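PDB 3TJT: superoxide dismutase from Clostridium difficile, which probably removes superoxide radicals by converting them to hydrogen peroxide and oxygen at a metal site that holds iron(III) here. Local coordinates for residues P20-K24 / E25-L29; Q62-D65 / S66-K69; K69-A72 / T73-N77. All blocks are in the same frame, centred on the assembly; numbering follows the deposited sequence.

Contact 1 (P20-K24 / E25-L29)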
loop_
_atom_site.group_PDB
_atom_site.type_symbol
_atom_site.label_atom_id
_atom_site.label_comp_id
_atom_site.label_asym_id
_atom_site.label_seq_id
_atom_site.Cartn_x
_atom_site.Cartn_y
_atom_site.Cartn_z
ATOM N N PRO A 20 15.185 -3.654 -19.721
ATOM C CA PRO A 20 15.496 -2.860 -18.530
ATOM C C PRO A 20 14.264 -2.175 -17.959
ATOM O O PRO A 20 14.412 -1.193 -17.248
ATOM C CB PRO A 20 16.420 -1.791 -19.096
ATOM C CG PRO A 20 15.814 -1.520 -20.435
ATOM C CD PRO A 20 15.359 -2.862 -20.952
ATOM N N TYR A 21 13.072 -2.670 -18.269
ATOM C CA TYR A 21 11.854 -2.005 -17.810
ATOM C C TYR A 21 11.460 -2.411 -16.396
ATOM O O TYR A 21 10.971 -1.588 -15.610
ATOM C CB TYR A 21 10.717 -2.279 -18.792
ATOM C CG TYR A 21 11.137 -1.997 -20.215
ATOM C CD1 TYR A 21 11.386 -0.698 -20.632
ATOM C CD2 TYR A 21 11.311 -3.030 -21.126
ATOM C CE1 TYR A 21 11.779 -0.430 -21.925
ATOM C CE2 TYR A 21 11.709 -2.771 -22.427
ATOM C CZ TYR A 21 11.938 -1.468 -22.817
ATOM O OH TYR A 21 12.333 -1.195 -24.107
ATOM N N ILE A 22 11.657 -3.687 -16.088
ATOM C CA ILE A 22 11.485 -4.204 -14.738
ATOM C C ILE A 22 12.706 -5.043 -14.405
ATOM O O ILE A 22 13.069 -5.941 -15.157
ATOM C CB ILE A 22 10.208 -5.058 -14.610
ATOM C CG1 ILE A 22 8.992 -4.220 -15.013
ATOM C CG2 ILE A 22 10.063 -5.598 -13.182
ATOM C CD1 ILE A 22 7.674 -4.999 -14.994
ATOM N N ASP A 23 13.334 -4.753 -13.272
ATOM C CA ASP A 23 14.568 -5.438 -12.892
ATOM C C ASP A 23 14.379 -6.900 -12.490
ATOM O O ASP A 23 13.350 -7.291 -11.928
ATOM C CB ASP A 23 15.242 -4.681 -11.750
ATOM C CG ASP A 23 14.288 -4.415 -10.614
ATOM O OD1 ASP A 23 13.279 -3.717 -10.856
ATOM O OD2 ASP A 23 14.541 -4.913 -9.501
ATOM N N LYS A 24 15.401 -7.705 -12.763
ATOM C CA LYS A 24 15.392 -9.123 -12.427
ATOM C C LYS A 24 15.187 -9.380 -10.934
ATOM O O LYS A 24 14.509 -10.325 -10.545
ATOM C CB LYS A 24 16.714 -9.768 -12.880
ATOM C CG LYS A 24 16.850 -11.232 -12.510
ATOM C CD LYS A 24 18.246 -11.785 -12.849
ATOM C CE LYS A 24 18.315 -13.288 -12.585
ATOM N NZ LYS A 24 19.643 -13.873 -12.956
ATOM N N GLU A 25 15.788 -8.546 -10.096
ATOM C CA GLU A 25 15.670 -8.751 -8.657
ATOM C C GLU A 25 14.206 -8.627 -8.224
ATOM O O GLU A 25 13.715 -9.408 -7.405
ATOM C CB GLU A 25 16.546 -7.743 -7.913
ATOM C CG GLU A 25 18.053 -7.946 -8.141
ATOM C CD GLU A 25 18.541 -7.638 -9.567
ATOM O OE1 GLU A 25 17.959 -6.765 -10.258
ATOM O OE2 GLU A 25 19.547 -8.269 -9.984
ATOM N N THR A 26 13.522 -7.650 -8.796
ATOM C CA THR A 26 12.101 -7.451 -8.505
ATOM C C THR A 26 11.241 -8.594 -9.040
ATOM O O THR A 26 10.321 -9.059 -8.366
ATOM C CB THR A 26 11.627 -6.103 -9.048
ATOM O OG1 THR A 26 12.235 -5.058 -8.288
ATOM C CG2 THR A 26 10.103 -5.974 -8.957
ATOM N N MET A 27 11.542 -9.075 -10.243
ATOM C CA MET A 27 10.795 -10.227 -10.754
ATOM C C MET A 27 10.920 -11.432 -9.825
ATOM O O MET A 27 9.940 -12.127 -9.564
ATOM C CB MET A 27 11.232 -10.597 -12.184
ATOM C CG MET A 27 10.982 -9.501 -13.220
ATOM S SD MET A 27 9.231 -8.999 -13.410
ATOM C CE MET A 27 8.451 -10.574 -13.743
ATOM N N LYS A 28 12.127 -11.675 -9.316
ATOM C CA LYS A 28 12.356 -12.769 -8.378
ATOM C C LYS A 28 11.547 -12.602 -7.089
ATOM O O LYS A 28 10.869 -13.523 -6.652
ATOM C CB LYS A 28 13.849 -12.899 -8.047
ATOM C CG LYS A 28 14.699 -13.433 -9.191
ATOM C CD LYS A 28 15.035 -14.911 -8.999
ATOM C CE LYS A 28 15.857 -15.450 -10.174
ATOM N NZ LYS A 28 16.001 -16.938 -10.141
ATOM N N LEU A 29 11.617 -11.421 -6.486
ATOM C CA LEU A 29 10.894 -11.181 -5.245
ATOM C C LEU A 29 9.398 -11.226 -5.497
ATOM O O LEU A 29 8.651 -11.849 -4.752
ATOM C CB LEU A 29 11.261 -9.811 -4.673
ATOM C CG LEU A 29 12.660 -9.686 -4.061
ATOM C CD1 LEU A 29 13.058 -8.226 -3.977
ATOM C CD2 LEU A 29 12.729 -10.346 -2.702
HETATM O O HOH W 1 17.029 -4.230 -8.603
#
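D23 and T26 form the tight polar centre of this turn, where the chain enters helix 24-46. D23 is the N-cap, and its OD2 is gripped twice by T26: the hydroxyl OG1 donates to OD2 at 2.6 Å, close to the carboxylate plane on the syn side, and T26 N donates to OD2 at 3.0 Å from well above that plane. Both donors come from the same face. A chi1 of 51° swings the carboxylate of D23 toward the amide of T26. Two bonds from one residue, at different tilts to the plane, probably restrict the carboxylate's rotation, and the N-H groups at the helix start probably favour its negative charge. The backbone closes the turn with M27 N donating to D23 O at 3.0 Å.

Beside this cap is an apolar pair. CG2 of I22 touches SD of M27 at 3.5 Å, the two side chains crossing at about a right angle; M92 covers I22 as well, and L175 lies against T26.

The other side is looser and wetter. K24 and K28 run next to each other in the same direction, their side chains meeting through the CE atoms at 4.1 Å, and K28 makes a cation-pi contact with Y15. E25 bends back at chi2, bringing OE1 to 4.0 Å from OD2 of D23; a water donates to both oxygens and so mediates between the two like charges.

The I22-M27 contact, from the residue before the N-cap to the fourth helical residue, is a hydrophobic staple. It accompanies the aspartate N-cap at the start of helix 24-46, which carries the iron ligand H30, whose side chain is about 5 Å from that of T26.

Contact 2 (Q62-D65 / S66-K69); sequences QNLD and SLPK
With chi1 at 62°, S66 places OG between its backbone N and carbonyl carbon, and from there the hydroxyl turns back to N63, donating to N63 O at 3.3 Å. S66 N donates to the same oxygen at 3.0 Å, from above the carbonyl plane and on the same face as OG. S66 thus meets the carbonyl with both amide and hydroxyl, the hydroxyl bond being the longer, while L67 N adds a weak third bond. CB of N63 lies beside the serine hydroxyl, but the amide end of N63 is engaged elsewhere, its ND2 donating to E59 O.

L64 and L67 lie side by side and point the same way. CD2 of L64 meets CD1 of L67 at 4.0 Å, and both leucines rest on V75 of helix 72-90. On the wetter side a water donates to L64 O at 2.8 Å and to L67 O at 2.7 Å, bridging two carbonyls as the chain straightens into P68. K69 curls back only far enough to bring NZ to 3.9 Å from D65 O.

The backbone angles of L64 and D65, with the bond from S66 N to N63 O, make N63-S66 a type I beta turn, in the loop joining helix 57-62 to helix 72-90.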
loop_
_atom_site.group_PDB
_atom_site.type_symbol
_atom_site.label_atom_id
_atom_site.label_comp_id
_atom_site.label_asym_id
_atom_site.label_seq_id
_atom_site.Cartn_x
_atom_site.Cartn_y
_atom_site.Cartn_z
ATOM N N GLN A 62 -15.754 -14.381 -7.101
ATOM C CA GLN A 62 -17.122 -14.036 -7.468
ATOM C C GLN A 62 -18.117 -14.312 -6.347
ATOM O O GLN A 62 -19.289 -13.943 -6.454
ATOM C CB GLN A 62 -17.560 -14.831 -8.712
ATOM C CG GLN A 62 -16.911 -14.367 -10.004
ATOM C CD GLN A 62 -17.095 -15.359 -11.149
ATOM O OE1 GLN A 62 -17.234 -16.574 -10.937
ATOM N NE2 GLN A 62 -17.078 -14.847 -12.368
ATOM N N ASN A 63 -17.663 -14.981 -5.292
ATOM C CA ASN A 63 -18.564 -15.398 -4.219
ATOM C C ASN A 63 -18.076 -15.039 -2.818
ATOM O O ASN A 63 -18.411 -15.713 -1.842
ATOM C CB ASN A 63 -18.864 -16.901 -4.326
ATOM C CG ASN A 63 -19.645 -17.244 -5.589
ATOM O OD1 ASN A 63 -20.876 -17.137 -5.618
ATOM N ND2 ASN A 63 -18.928 -17.626 -6.650
ATOM N N LEU A 64 -17.301 -13.960 -2.725
ATOM C CA LEU A 64 -16.708 -13.564 -1.454
ATOM C C LEU A 64 -17.766 -13.348 -0.370
ATOM O O LEU A 64 -17.553 -13.707 0.786
ATOM C CB LEU A 64 -15.885 -12.283 -1.627
ATOM C CG LEU A 64 -14.666 -12.449 -2.535
ATOM C CD1 LEU A 64 -13.992 -11.096 -2.783
ATOM C CD2 LEU A 64 -13.679 -13.453 -1.942
ATOM N N ASP A 65 -18.890 -12.755 -0.745
ATOM C CA ASP A 65 -19.930 -12.423 0.226
ATOM C C ASP A 65 -20.799 -13.619 0.624
ATOM O O ASP A 65 -21.670 -13.490 1.486
ATOM C CB ASP A 65 -20.799 -11.282 -0.292
ATOM C CG ASP A 65 -20.012 -9.999 -0.485
ATOM O OD1 ASP A 65 -19.094 -9.741 0.324
ATOM O OD2 ASP A 65 -20.308 -9.257 -1.442
ATOM N N SER A 66 -20.577 -14.772 0.003
ATOM C CA SER A 66 -21.324 -15.972 0.394
ATOM C C SER A 66 -20.446 -17.109 0.935
ATOM O O SER A 66 -20.951 -18.169 1.312
ATOM C CB SER A 66 -22.227 -16.467 -0.749
ATOM O OG SER A 66 -21.474 -16.827 -1.895
ATOM N N LEU A 67 -19.132 -16.899 0.971
ATOM C CA LEU A 67 -18.239 -17.861 1.591
ATOM C C LEU A 67 -18.513 -17.885 3.089
ATOM O O LEU A 67 -19.110 -16.950 3.620
ATOM C CB LEU A 67 -16.780 -17.452 1.365
ATOM C CG LEU A 67 -16.267 -17.518 -0.071
ATOM C CD1 LEU A 67 -14.885 -16.877 -0.151
ATOM C CD2 LEU A 67 -16.221 -18.961 -0.534
ATOM N N PRO A 68 -18.073 -18.946 3.774
ATOM C CA PRO A 68 -18.202 -18.954 5.237
ATOM C C PRO A 68 -17.560 -17.703 5.851
ATOM O O PRO A 68 -16.480 -17.281 5.433
ATOM C CB PRO A 68 -17.451 -20.218 5.648
ATOM C CG PRO A 68 -17.561 -21.116 4.453
ATOM C CD PRO A 68 -17.515 -20.208 3.256
ATOM N N LYS A 69 -18.239 -17.115 6.832
ATOM C CA LYS A 69 -17.859 -15.813 7.375
ATOM C C LYS A 69 -16.415 -15.753 7.859
ATOM O O LYS A 69 -15.763 -14.717 7.734
ATOM C CB LYS A 69 -18.793 -15.423 8.529
ATOM C CG LYS A 69 -20.246 -15.212 8.110
ATOM C CD LYS A 69 -20.360 -14.044 7.145
ATOM C CE LYS A 69 -21.768 -13.902 6.584
ATOM N NZ LYS A 69 -21.779 -13.023 5.376
HETATM O O HOH W 2 -18.825 -14.256 3.231
#

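Contact 3 (K69-A72 / T73-N77); sequences KDIA and TTVRN
I71 and V75 lie side by side and point the same way, four residues apart along the inner face of the helix start. CD1 of I71 meets CG2 of V75 at 4.0 Å; V75 holds this methyl beside its own N, on the side of the incoming isoleucine. L46 of helix 24-46 packs against both, and Y49 and L52 cover more of I71.

T74 comes at I71 from another side. Its OG1 points away from the backbone N (chi1 -178°), which turns the methyl CG2 back toward I71, 3.0 Å from I71 O and 3.8 Å from I71 CB. That is close for a methyl on a carbonyl oxygen. The same oxygen takes the helical bond from V75 N at 2.9 Å, and CG2 of V75 is 3.3 Å from I71 O, so methyls of T74 and V75 flank the oxygen while the amide meets it nearly end-on. The hydroxyl of T74 makes a weak hydrogen bond to OD1 of N78.

The solvent side is polar. R76 N donates to A72 O, and the extended R76 side chain carries its guanidinium away from the turn to a salt bridge with D153. Two waters join residues K69 and D70 to the first amides of the helix: one donates to K69 O at 2.8 Å and accepts from T73 N at 3.0 Å, the other links D70 O to T74 N in the same manner. D70 itself turns to K48 and Y49.

This is the water-bridged start of helix 72-90, where I71 O and A72 O accept direct i to i+4 bonds from V75 N and R76 N. The helix supplies the iron ligand H85 and pairs with helix 24-46 in the alpha-hairpin domain of the iron/manganese superoxide dismutases.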
loop_
_atom_site.group_PDB
_atom_site.type_symbol
_atom_site.label_atom_id
_atom_site.label_comp_id
_atom_site.label_asym_id
_atom_site.label_seq_id
_atom_site.Cartn_x
_atom_site.Cartn_y
_atom_site.Cartn_z
ATOM N N LYS A 69 -18.239 -17.115 6.832
ATOM C CA LYS A 69 -17.859 -15.813 7.375
ATOM C C LYS A 69 -16.415 -15.753 7.859
ATOM O O LYS A 69 -15.763 -14.717 7.734
ATOM C CB LYS A 69 -18.793 -15.423 8.529
ATOM C CG LYS A 69 -20.246 -15.212 8.110
ATOM C CD LYS A 69 -20.360 -14.044 7.145
ATOM C CE LYS A 69 -21.768 -13.902 6.584
ATOM N NZ LYS A 69 -21.779 -13.023 5.376
ATOM N N ASP A 70 -15.917 -16.855 8.406
ATOM C CA ASP A 70 -14.622 -16.821 9.081
ATOM C C ASP A 70 -13.427 -16.746 8.124
ATOM O O ASP A 70 -12.321 -16.407 8.539
ATOM C CB ASP A 70 -14.463 -18.009 10.041
ATOM C CG ASP A 70 -14.449 -19.347 9.324
ATOM O OD1 ASP A 70 -15.355 -19.602 8.502
ATOM O OD2 ASP A 70 -13.543 -20.159 9.603
ATOM N N ILE A 71 -13.647 -17.040 6.846
ATOM C CA ILE A 71 -12.556 -16.970 5.877
ATOM C C ILE A 71 -12.772 -15.941 4.764
ATOM O O ILE A 71 -11.922 -15.793 3.891
ATOM C CB ILE A 71 -12.286 -18.335 5.216
ATOM C CG1 ILE A 71 -13.527 -18.805 4.442
ATOM C CG2 ILE A 71 -11.840 -19.346 6.253
ATOM C CD1 ILE A 71 -13.274 -20.000 3.499
ATOM N N ALA A 72 -13.893 -15.233 4.788
ATOM C CA ALA A 72 -14.230 -14.343 3.684
ATOM C C ALA A 72 -13.135 -13.316 3.397
ATOM O O ALA A 72 -12.749 -13.104 2.245
ATOM C CB ALA A 72 -15.558 -13.645 3.941
ATOM N N THR A 73 -12.639 -12.671 4.445
ATOM C CA THR A 73 -11.631 -11.633 4.260
ATOM C C THR A 73 -10.292 -12.215 3.819
ATOM O O THR A 73 -9.643 -11.682 2.918
ATOM C CB THR A 73 -11.455 -10.793 5.543
ATOM O OG1 THR A 73 -12.652 -10.044 5.770
ATOM C CG2 THR A 73 -10.293 -9.823 5.400
ATOM N N THR A 74 -9.879 -13.313 4.434
ATOM C CA THR A 74 -8.592 -13.897 4.079
ATOM C C THR A 74 -8.630 -14.413 2.643
ATOM O O THR A 74 -7.635 -14.331 1.928
ATOM C CB THR A 74 -8.147 -15.012 5.056
ATOM O OG1 THR A 74 -6.853 -15.495 4.672
ATOM C CG2 THR A 74 -9.121 -16.159 5.040
ATOM N N VAL A 75 -9.780 -14.922 2.209
ATOM C CA VAL A 75 -9.897 -15.340 0.812
ATOM C C VAL A 75 -9.887 -14.141 -0.136
ATOM O O VAL A 75 -9.231 -14.175 -1.173
ATOM C CB VAL A 75 -11.123 -16.240 0.566
ATOM C CG1 VAL A 75 -11.287 -16.502 -0.931
ATOM C CG2 VAL A 75 -10.969 -17.557 1.327
ATOM N N ARG A 76 -10.601 -13.075 0.216
ATOM C CA ARG A 76 -10.584 -11.858 -0.586
ATOM C C ARG A 76 -9.140 -11.408 -0.821
ATOM O O ARG A 76 -8.719 -11.144 -1.947
ATOM C CB ARG A 76 -11.362 -10.756 0.140
ATOM C CG ARG A 76 -11.259 -9.374 -0.470
ATOM C CD ARG A 76 -12.072 -8.401 0.407
ATOM N NE ARG A 76 -12.048 -7.023 -0.070
ATOM C CZ ARG A 76 -12.758 -6.044 0.487
ATOM N NH1 ARG A 76 -13.544 -6.307 1.528
ATOM N NH2 ARG A 76 -12.696 -4.809 0.005
ATOM N N ASN A 77 -8.366 -11.340 0.250
ATOM C CA ASN A 77 -7.001 -10.833 0.125
ATOM C C ASN A 77 -6.056 -11.787 -0.600
ATOM O O ASN A 77 -5.262 -11.356 -1.437
ATOM C CB ASN A 77 -6.433 -10.492 1.503
ATOM C CG ASN A 77 -7.136 -9.311 2.139
ATOM O OD1 ASN A 77 -7.734 -8.484 1.447
ATOM N ND2 ASN A 77 -7.054 -9.219 3.472
HETATM O O HOH W 3 -13.418 -13.226 7.322
HETATM O O HOH W 4 -10.901 -14.119 7.005
#

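In the fold
All three contacts belong to the alpha-hairpin domain. Contacts 1 and 3 are partly buried and start its two long helices, 24-46 and 72-90, with centres 30 Å apart; contact 2 is a surface turn in the loop leading to the second helix. The two helix starts differ in chemistry: an aspartate side chain satisfies an amide in contact 1, whereas waters take up amides in contact 3. Contact 1 lies near the iron site, the other two far from annotated sites. Contacts 2 and 3 share K69 and touch directly, CD1 of L67 lying 3.7 Å from CG1 of V75, so the turn's leucines extend the helix's apolar face.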